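Local atomic coordinates of putative triphosphoribosyl-dephospho-coA synthase (Archaeoglobus fulgidus DSM 4304, PDB entry 3H9P), a protein that probably acts as a triphosphoribosyl-dephospho-CoA synthase that binds ATP, although its function has not been established. Residues Phe61-Pro66 against Ala233-Ser238; Ile68-Ala73 against Glu81-Arg86; Lys162-Phe167 against Val175-His180. One frame throughout, in Å; residues are numbered along the deposited sequence.

From the N terminus, helix 58-68 is the first element to take part. Its 61-66 segment packs against 233-238 of helix 230-246 near the C terminus, so contact 1 closes the longest loop, the contact's centre about 3 Å from the centre of the chain. Within that loop, contact 2 folds the turns after helix 58-68 back onto helix 76-88, and contact 3 later pairs helix 155-167 with helix 171-182. Contacts 2 and 3 follow one another without crossing, their nearest atoms about 12 Å apart. Contact 1 touches both: Pro-66 meets Ala-83, and Thr-236 packs on Tyr-178. The central helix pair thus lies between the loop-on-helix contact 2 and the helical hairpin of contact 3.

Contact 1: Phe61-Pro66 against Ala233-Ser238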
loop_
_atom_site.group_PDB
_atom_site.type_symbol
_atom_site.label_atom_id
_atom_site.label_comp_id
_atom_site.label_asym_id
_atom_site.label_seq_id
_atom_site.Cartn_x
_atom_site.Cartn_y
_atom_site.Cartn_z
ATOM N N PHE A 61 -1.000 -17.909 6.767
ATOM C CA PHE A 61 -2.142 -18.006 7.730
ATOM C C PHE A 61 -3.391 -17.261 7.345
ATOM O O PHE A 61 -4.550 -17.715 7.596
ATOM C CB PHE A 61 -1.702 -17.534 9.119
ATOM C CG PHE A 61 -0.606 -18.381 9.723
ATOM C CD1 PHE A 61 -0.614 -19.775 9.566
ATOM C CD2 PHE A 61 0.368 -17.807 10.495
ATOM C CE1 PHE A 61 0.331 -20.564 10.146
ATOM C CE2 PHE A 61 1.347 -18.593 11.095
ATOM C CZ PHE A 61 1.323 -19.989 10.906
ATOM N N LEU A 62 -3.182 -16.091 6.749
ATOM C CA LEU A 62 -4.315 -15.293 6.289
ATOM C C LEU A 62 -5.019 -16.003 5.116
ATOM O O LEU A 62 -6.221 -15.851 4.922
ATOM C CB LEU A 62 -3.853 -13.883 5.904
ATOM C CG LEU A 62 -4.852 -12.851 5.406
ATOM C CD1 LEU A 62 -6.056 -12.637 6.373
ATOM C CD2 LEU A 62 -4.108 -11.525 5.087
ATOM N N LEU A 63 -4.246 -16.745 4.332
ATOM C CA LEU A 63 -4.784 -17.565 3.259
ATOM C C LEU A 63 -5.440 -18.835 3.821
ATOM O O LEU A 63 -6.584 -19.188 3.444
ATOM C CB LEU A 63 -3.703 -17.945 2.227
ATOM C CG LEU A 63 -3.182 -16.907 1.216
ATOM C CD1 LEU A 63 -1.938 -17.407 0.457
ATOM C CD2 LEU A 63 -4.304 -16.504 0.210
ATOM N N LEU A 64 -4.760 -19.501 4.740
ATOM C CA LEU A 64 -5.224 -20.842 5.167
ATOM C C LEU A 64 -6.362 -20.852 6.141
ATOM O O LEU A 64 -7.223 -21.691 6.049
ATOM C CB LEU A 64 -4.078 -21.657 5.755
ATOM C CG LEU A 64 -3.037 -22.134 4.733
ATOM C CD1 LEU A 64 -1.765 -22.475 5.538
ATOM C CD2 LEU A 64 -3.516 -23.342 3.915
ATOM N N VAL A 65 -6.380 -19.909 7.075
ATOM C CA VAL A 65 -7.417 -19.914 8.072
ATOM C C VAL A 65 -8.838 -19.863 7.469
ATOM O O VAL A 65 -9.726 -20.599 7.915
ATOM C CB VAL A 65 -7.101 -18.836 9.173
ATOM C CG1 VAL A 65 -8.260 -18.581 10.047
ATOM C CG2 VAL A 65 -5.884 -19.286 9.978
ATOM N N PRO A 66 -9.077 -19.010 6.457
ATOM C CA PRO A 66 -10.445 -19.049 5.898
ATOM C C PRO A 66 -10.810 -20.370 5.213
ATOM O O PRO A 66 -11.981 -20.761 5.269
ATOM C CB PRO A 66 -10.437 -17.927 4.859
ATOM C CG PRO A 66 -9.420 -17.016 5.312
ATOM C CD PRO A 66 -8.325 -17.877 5.905
ATOM N N ALA A 233 5.387 -18.492 -1.898
ATOM C CA ALA A 233 5.374 -19.624 -0.995
ATOM C C ALA A 233 4.040 -19.710 -0.222
ATOM O O ALA A 233 3.482 -20.810 -0.055
ATOM C CB ALA A 233 6.560 -19.546 -0.032
ATOM N N ASP A 234 3.523 -18.574 0.229
ATOM C CA ASP A 234 2.177 -18.532 0.837
ATOM C C ASP A 234 1.154 -19.205 -0.076
ATOM O O ASP A 234 0.422 -20.100 0.368
ATOM C CB ASP A 234 1.734 -17.089 1.187
ATOM C CG ASP A 234 2.573 -16.468 2.341
ATOM O OD1 ASP A 234 3.189 -17.246 3.093
ATOM O OD2 ASP A 234 2.616 -15.218 2.526
ATOM N N LEU A 235 1.134 -18.815 -1.363
ATOM C CA LEU A 235 0.147 -19.324 -2.318
ATOM C C LEU A 235 0.408 -20.775 -2.663
ATOM O O LEU A 235 -0.505 -21.528 -3.039
ATOM C CB LEU A 235 0.157 -18.474 -3.586
ATOM C CG LEU A 235 -0.462 -17.078 -3.411
ATOM C CD1 LEU A 235 0.080 -16.078 -4.448
ATOM C CD2 LEU A 235 -1.980 -17.114 -3.479
ATOM N N THR A 236 1.656 -21.195 -2.532
ATOM C CA THR A 236 1.966 -22.581 -2.800
ATOM C C THR A 236 1.315 -23.449 -1.699
ATOM O O THR A 236 0.788 -24.525 -1.958
ATOM C CB THR A 236 3.476 -22.738 -2.874
ATOM O OG1 THR A 236 3.911 -21.964 -3.980
ATOM C CG2 THR A 236 3.919 -24.220 -3.062
ATOM N N ALA A 237 1.320 -22.935 -0.483
ATOM C CA ALA A 237 0.779 -23.649 0.653
ATOM C C ALA A 237 -0.719 -23.722 0.578
ATOM O O ALA A 237 -1.289 -24.751 0.898
ATOM C CB ALA A 237 1.215 -22.968 1.980
ATOM N N SER A 238 -1.375 -22.636 0.206
ATOM C CA SER A 238 -2.830 -22.682 0.159
ATOM C C SER A 238 -3.289 -23.639 -0.971
ATOM O O SER A 238 -4.310 -24.320 -0.825
ATOM C CB SER A 238 -3.419 -21.282 0.005
ATOM O OG SER A 238 -3.015 -20.694 -1.205
#
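The flat group that is touched is the peptide joining Asp-234 to Leu-235, and the CD1 methyl of Leu-63 sits over one of its faces. CD1 stands above the carbonyl carbon, 3.6 Å from Asp-234 C, with Leu-235 N at 3.8 Å. Asp-234 O, in the same peptide, accepts the helical N-H of Ser-238. This is side-by-side packing of two nearly parallel helices in the core of an all-helical fold of the CitG family: the axes of 61-66 and 233-238 approach to 9.1 Å and cross at -16°.

Leu-63 does most of the filling. Its CG is anti to the carbonyl carbon (chi1 -75°), and from there CD1 reaches in beside Asp-234 CB and 3.9 Å from Leu-235 CD2. Ile-146 and Glu-149 of helix 145-151 also touch this leucine, while Leu-235 continues to Leu-181 of helix 171-182, so the apolar layer extends across four helices. No hydrogen bond links the two segments. The buried hydroxyl of Ser-238, whose OG is 3.8 Å from Leu-63 CD1, is instead hydrogen-bonded to Ser-157 OG on helix 155-167. Closer to the backbone, Ser-238 CB meets Leu-63 CB at 4.0 Å. One residue on, Leu-64 lays its CD2 methyl 3.9 Å from Ser-238 CA and 4.0 Å from Ala-237 O.

Contact 2: Ile68-Ala73 against Glu81-Arg86; sequences ISSWDA and EAARNR
Arg-86 reaches from helix 76-88 back over Ser-69 and Ser-70. From its CB, which is directed at the loop, CG sits beside the backbone N (chi1 -76°) and the chain runs extended to NE, with CG approaching Ser-70 OG. CD lies 3.4 Å from Ser-69 OG, a hydroxyl hydrogen-bonded to Pro-66 O. Rotation about CD-NE (chi4 88°) turns CZ off the extended line, and the guanidinium receives Ser-69 O over one face, 3.4 Å above its plane and offset toward the rim. That carbonyl also accepts a hydrogen bond from Arg-34 NH1. At the tip, NH1 gives a weak hydrogen bond to Ser-70 OG, 3.1 Å away and near the guanidinium plane, with an N-H...O angle of 147°; that OG has another, also weak, with Pro-66 O.

The loop connects helices 58-68 and 76-88 through overlapping type I turns, Ile-68 to Trp-71 and Ser-70 to Ala-73, which fold it against the second helix. Beside the arginine, Ser-70 CB meets Ala-82 CB at 3.7 Å, and Ala-73 CB touches that same methyl. Arg-86 NH2 lies close to Arg-34 NH1, like charges; Asp-72 OD1, in a salt bridge with Arg-34, is 4.9 Å from Arg-86 NH1 and may ease their repulsion.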
loop_
_atom_site.group_PDB
_atom_site.type_symbol
_atom_site.label_atom_id
_atom_site.label_comp_id
_atom_site.label_asym_id
_atom_site.label_seq_id
_atom_site.Cartn_x
_atom_site.Cartn_y
_atom_site.Cartn_z
ATOM N N ILE A 68 -9.505 -23.331 6.132
ATOM C CA ILE A 68 -9.677 -24.271 7.211
ATOM C C ILE A 68 -11.027 -24.096 7.934
ATOM O O ILE A 68 -11.612 -25.052 8.426
ATOM C CB ILE A 68 -8.484 -24.267 8.162
ATOM C CG1 ILE A 68 -7.241 -24.754 7.360
ATOM C CG2 ILE A 68 -8.785 -25.202 9.392
ATOM C CD1 ILE A 68 -5.856 -24.490 7.973
ATOM N N SER A 69 -11.535 -22.876 7.959
ATOM C CA SER A 69 -12.803 -22.606 8.628
ATOM C C SER A 69 -13.929 -23.270 7.879
ATOM O O SER A 69 -14.990 -23.496 8.444
ATOM C CB SER A 69 -13.068 -21.102 8.747
ATOM O OG SER A 69 -13.563 -20.596 7.521
ATOM N N SER A 70 -13.667 -23.602 6.613
ATOM C CA SER A 70 -14.638 -24.301 5.751
ATOM C C SER A 70 -14.172 -25.716 5.363
ATOM O O SER A 70 -14.570 -26.241 4.312
ATOM C CB SER A 70 -14.859 -23.487 4.477
ATOM O OG SER A 70 -15.130 -22.132 4.790
ATOM N N TRP A 71 -13.338 -26.320 6.199
ATOM C CA TRP A 71 -12.742 -27.652 5.971
ATOM C C TRP A 71 -13.687 -28.776 5.542
ATOM O O TRP A 71 -13.244 -29.726 4.903
ATOM C CB TRP A 71 -12.004 -28.118 7.205
ATOM C CG TRP A 71 -12.876 -28.328 8.380
ATOM C CD1 TRP A 71 -13.265 -27.381 9.309
ATOM C CD2 TRP A 71 -13.463 -29.568 8.790
ATOM N NE1 TRP A 71 -14.071 -27.979 10.271
ATOM C CE2 TRP A 71 -14.204 -29.314 9.969
ATOM C CE3 TRP A 71 -13.438 -30.870 8.271
ATOM C CZ2 TRP A 71 -14.926 -30.316 10.625
ATOM C CZ3 TRP A 71 -14.134 -31.857 8.915
ATOM C CH2 TRP A 71 -14.885 -31.580 10.085
ATOM N N ASP A 72 -14.969 -28.654 5.886
ATOM C CA ASP A 72 -15.936 -29.714 5.682
ATOM C C ASP A 72 -16.928 -29.399 4.562
ATOM O O ASP A 72 -17.894 -30.126 4.368
ATOM C CB ASP A 72 -16.695 -29.984 7.002
ATOM C CG ASP A 72 -17.423 -28.739 7.538
ATOM O OD1 ASP A 72 -17.165 -27.578 7.106
ATOM O OD2 ASP A 72 -18.228 -28.930 8.452
ATOM N N ALA A 73 -16.695 -28.313 3.833
ATOM C CA ALA A 73 -17.563 -27.955 2.679
ATOM C C ALA A 73 -17.606 -28.956 1.522
ATOM O O ALA A 73 -18.607 -29.006 0.797
ATOM C CB ALA A 73 -17.249 -26.575 2.169
ATOM N N GLU A 81 -15.331 -21.558 -2.177
ATOM C CA GLU A 81 -16.633 -20.871 -2.165
ATOM C C GLU A 81 -17.184 -20.624 -0.760
ATOM O O GLU A 81 -17.692 -19.550 -0.475
ATOM C CB GLU A 81 -17.709 -21.619 -3.017
ATOM C CG GLU A 81 -19.060 -20.867 -3.102
ATOM C CD GLU A 81 -20.191 -21.540 -3.935
ATOM O OE1 GLU A 81 -20.102 -22.747 -4.310
ATOM O OE2 GLU A 81 -21.201 -20.835 -4.213
ATOM N N ALA A 82 -17.105 -21.632 0.104
ATOM C CA ALA A 82 -17.628 -21.520 1.464
ATOM C C ALA A 82 -16.757 -20.575 2.267
ATOM O O ALA A 82 -17.253 -19.849 3.123
ATOM C CB ALA A 82 -17.671 -22.906 2.123
ATOM N N ALA A 83 -15.449 -20.608 1.997
ATOM C CA ALA A 83 -14.486 -19.688 2.656
ATOM C C ALA A 83 -14.760 -18.235 2.239
ATOM O O ALA A 83 -14.793 -17.339 3.058
ATOM C CB ALA A 83 -13.031 -20.091 2.339
ATOM N N ARG A 84 -14.997 -18.012 0.953
ATOM C CA ARG A 84 -15.395 -16.671 0.506
ATOM C C ARG A 84 -16.690 -16.227 1.205
ATOM O O ARG A 84 -16.798 -15.084 1.650
ATOM C CB ARG A 84 -15.591 -16.647 -0.995
ATOM C CG ARG A 84 -16.111 -15.346 -1.513
ATOM C CD ARG A 84 -16.227 -15.442 -2.989
ATOM N NE ARG A 84 -15.890 -14.209 -3.665
ATOM C CZ ARG A 84 -16.121 -13.998 -4.965
ATOM N NH1 ARG A 84 -16.692 -14.950 -5.718
ATOM N NH2 ARG A 84 -15.789 -12.831 -5.517
ATOM N N ASN A 85 -17.663 -17.128 1.275
ATOM C CA ASN A 85 -18.921 -16.857 1.961
ATOM C C ASN A 85 -18.736 -16.558 3.462
ATOM O O ASN A 85 -19.272 -15.584 3.977
ATOM C CB ASN A 85 -19.891 -18.015 1.737
ATOM C CG ASN A 85 -20.439 -18.057 0.292
ATOM O OD1 ASN A 85 -20.496 -17.030 -0.401
ATOM N ND2 ASN A 85 -20.860 -19.240 -0.156
ATOM N N ARG A 86 -17.940 -17.367 4.153
ATOM C CA ARG A 86 -17.603 -17.044 5.519
ATOM C C ARG A 86 -16.866 -15.709 5.643
ATOM O O ARG A 86 -17.071 -14.975 6.597
ATOM C CB ARG A 86 -16.819 -18.173 6.200
ATOM C CG ARG A 86 -17.689 -19.336 6.584
ATOM C CD ARG A 86 -16.943 -20.390 7.472
ATOM N NE ARG A 86 -17.945 -21.321 7.992
ATOM C CZ ARG A 86 -18.341 -22.425 7.352
ATOM N NH1 ARG A 86 -17.787 -22.776 6.187
ATOM N NH2 ARG A 86 -19.295 -23.178 7.881
#

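Contact 3: Lys162-Phe167 against Val175-His180; sequences KFLLSF and VELYYH
Phe-163 overlaps the imidazole of His-180 in an offset stack, the centroids 4.5 Å apart and the planes at 27°. The overlap is partial: CE1 of the phenylalanine lies over one face of the imidazole, toward its rim, 3.6 Å from His-180 ND1. Both side chains have CG anti to the backbone N, which directs CG toward the other helix.

Another atom of the benzene ring, CE2, comes obliquely to the backbone of 175-180, 3.4 Å from Leu-177 N, and also meets Glu-176 C, while Glu-176 CB lies at the ring's edge, in its plane. Leu-177 runs alongside Phe-163 the other way, its CD1 packing against CD2 of the ring. Its other methyl, CD2, turns to Leu-164, whose CD1 is 3.8 Å away; these two leucines cross at about a right angle on the buried side, where Ser-239 of helix 230-246 touches Leu-177.

Toward the more exposed flank, Phe-167 sets its CZ 3.5 Å from Glu-176 CG. The glutamate chain bends at chi2, and its carboxylate leads away to salt bridges from OE2 to Arg-215 and Lys-172, its plane only 18° from that of the Phe-167 ring. On helix 155-167 itself, Ser-166 OG donates a 2.9 Å hydrogen bond to Phe-163 O.

Packing of side chains, without hydrogen bonds between the segments, makes the contact. The axes of 162-167 and 175-180 approach to 9.8 Å at 145° between their directions, and the connection between helices 155-167 and 171-182 is short: the arrangement is that of a splayed antiparallel helical hairpin within an all-helical fold.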
loop_
_atom_site.group_PDB
_atom_site.type_symbol
_atom_site.label_atom_id
_atom_site.label_comp_id
_atom_site.label_asym_id
_atom_site.label_seq_id
_atom_site.Cartn_x
_atom_site.Cartn_y
_atom_site.Cartn_z
ATOM N N LYS A 162 -5.064 -27.421 -9.091
ATOM C CA LYS A 162 -5.164 -28.123 -10.356
ATOM C C LYS A 162 -3.777 -28.439 -10.956
ATOM O O LYS A 162 -3.581 -29.508 -11.518
ATOM C CB LYS A 162 -6.006 -27.315 -11.319
ATOM C CG LYS A 162 -7.453 -27.106 -10.872
ATOM C CD LYS A 162 -8.225 -26.293 -11.934
ATOM C CE LYS A 162 -9.724 -26.414 -11.746
ATOM N NZ LYS A 162 -10.478 -25.243 -12.312
ATOM N N PHE A 163 -2.814 -27.533 -10.810
ATOM C CA PHE A 163 -1.470 -27.774 -11.309
ATOM C C PHE A 163 -0.878 -29.026 -10.634
ATOM O O PHE A 163 -0.399 -29.947 -11.314
ATOM C CB PHE A 163 -0.623 -26.537 -11.035
ATOM C CG PHE A 163 0.774 -26.559 -11.639
ATOM C CD1 PHE A 163 1.024 -25.957 -12.867
ATOM C CD2 PHE A 163 1.844 -27.090 -10.926
ATOM C CE1 PHE A 163 2.317 -25.926 -13.412
ATOM C CE2 PHE A 163 3.138 -27.084 -11.449
ATOM C CZ PHE A 163 3.385 -26.487 -12.695
ATOM N N LEU A 164 -0.930 -29.050 -9.301
ATOM C CA LEU A 164 -0.438 -30.168 -8.475
ATOM C C LEU A 164 -1.125 -31.465 -8.811
ATOM O O LEU A 164 -0.461 -32.495 -9.017
ATOM C CB LEU A 164 -0.633 -29.884 -6.981
ATOM C CG LEU A 164 0.239 -28.795 -6.335
ATOM C CD1 LEU A 164 -0.310 -28.396 -4.940
ATOM C CD2 LEU A 164 1.782 -29.154 -6.297
ATOM N N LEU A 165 -2.457 -31.414 -8.854
ATOM C CA LEU A 165 -3.245 -32.581 -9.181
ATOM C C LEU A 165 -2.857 -33.184 -10.527
ATOM O O LEU A 165 -2.832 -34.396 -10.637
ATOM C CB LEU A 165 -4.747 -32.288 -9.135
ATOM C CG LEU A 165 -5.396 -31.913 -7.793
ATOM C CD1 LEU A 165 -6.895 -31.873 -8.035
ATOM C CD2 LEU A 165 -5.032 -32.897 -6.661
ATOM N N SER A 166 -2.541 -32.374 -11.543
ATOM C CA SER A 166 -2.135 -32.984 -12.829
ATOM C C SER A 166 -0.767 -33.618 -12.738
ATOM O O SER A 166 -0.402 -34.437 -13.570
ATOM C CB SER A 166 -2.232 -32.029 -14.024
ATOM O OG SER A 166 -1.441 -30.888 -13.837
ATOM N N PHE A 167 -0.042 -33.287 -11.681
ATOM C CA PHE A 167 1.318 -33.772 -11.510
ATOM C C PHE A 167 1.393 -35.127 -10.836
ATOM O O PHE A 167 1.957 -36.059 -11.398
ATOM C CB PHE A 167 2.133 -32.778 -10.702
ATOM C CG PHE A 167 3.317 -32.260 -11.416
ATOM C CD1 PHE A 167 3.285 -30.995 -11.990
ATOM C CD2 PHE A 167 4.462 -33.031 -11.532
ATOM C CE1 PHE A 167 4.374 -30.513 -12.673
ATOM C CE2 PHE A 167 5.563 -32.554 -12.222
ATOM C CZ PHE A 167 5.515 -31.294 -12.788
ATOM N N VAL A 175 7.602 -28.168 -5.969
ATOM C CA VAL A 175 8.637 -27.323 -6.553
ATOM C C VAL A 175 8.163 -26.764 -7.888
ATOM O O VAL A 175 8.163 -25.548 -8.103
ATOM C CB VAL A 175 9.944 -28.107 -6.786
ATOM C CG1 VAL A 175 11.023 -27.191 -7.366
ATOM C CG2 VAL A 175 10.403 -28.726 -5.489
ATOM N N GLU A 176 7.751 -27.641 -8.793
ATOM C CA GLU A 176 7.234 -27.131 -10.042
ATOM C C GLU A 176 6.143 -26.081 -9.805
ATOM O O GLU A 176 6.172 -25.047 -10.452
ATOM C CB GLU A 176 6.819 -28.230 -11.021
ATOM C CG GLU A 176 7.985 -29.129 -11.484
ATOM C CD GLU A 176 9.264 -28.382 -11.897
ATOM O OE1 GLU A 176 9.205 -27.259 -12.414
ATOM O OE2 GLU A 176 10.358 -28.933 -11.707
ATOM N N LEU A 177 5.234 -26.314 -8.857
ATOM C CA LEU A 177 4.216 -25.295 -8.533
ATOM C C LEU A 177 4.859 -23.975 -8.158
ATOM O O LEU A 177 4.496 -22.936 -8.679
ATOM C CB LEU A 177 3.251 -25.726 -7.417
ATOM C CG LEU A 177 2.175 -24.641 -7.098
ATOM C CD1 LEU A 177 1.457 -24.087 -8.368
ATOM C CD2 LEU A 177 1.127 -25.076 -6.112
ATOM N N TYR A 178 5.831 -24.024 -7.260
ATOM C CA TYR A 178 6.451 -22.818 -6.755
ATOM C C TYR A 178 7.038 -21.980 -7.891
ATOM O O TYR A 178 6.804 -20.759 -7.960
ATOM C CB TYR A 178 7.505 -23.171 -5.699
ATOM C CG TYR A 178 8.278 -21.986 -5.194
ATOM C CD1 TYR A 178 7.714 -21.107 -4.265
ATOM C CD2 TYR A 178 9.576 -21.736 -5.650
ATOM C CE1 TYR A 178 8.447 -19.989 -3.785
ATOM C CE2 TYR A 178 10.297 -20.649 -5.206
ATOM C CZ TYR A 178 9.737 -19.773 -4.272
ATOM O OH TYR A 178 10.466 -18.695 -3.826
ATOM N N TYR A 179 7.790 -22.610 -8.791
ATOM C CA TYR A 179 8.393 -21.837 -9.889
ATOM C C TYR A 179 7.370 -21.302 -10.891
ATOM O O TYR A 179 7.493 -20.159 -11.378
ATOM C CB TYR A 179 9.609 -22.536 -10.520
ATOM C CG TYR A 179 10.792 -22.572 -9.549
ATOM C CD1 TYR A 179 11.711 -21.519 -9.492
ATOM C CD2 TYR A 179 10.967 -23.642 -8.670
ATOM C CE1 TYR A 179 12.784 -21.533 -8.601
ATOM C CE2 TYR A 179 12.045 -23.672 -7.771
ATOM C CZ TYR A 179 12.943 -22.600 -7.737
ATOM O OH TYR A 179 14.006 -22.607 -6.846
ATOM N N HIS A 180 6.327 -22.100 -11.139
ATOM C CA HIS A 180 5.170 -21.639 -11.871
ATOM C C HIS A 180 4.583 -20.356 -11.281
ATOM O O HIS A 180 4.347 -19.391 -12.015
ATOM C CB HIS A 180 4.116 -22.711 -11.839
ATOM C CG HIS A 180 2.884 -22.369 -12.601
ATOM N ND1 HIS A 180 2.844 -22.366 -13.984
ATOM C CD2 HIS A 180 1.630 -22.060 -12.182
ATOM C CE1 HIS A 180 1.618 -22.070 -14.384
ATOM N NE2 HIS A 180 0.865 -21.875 -13.313
#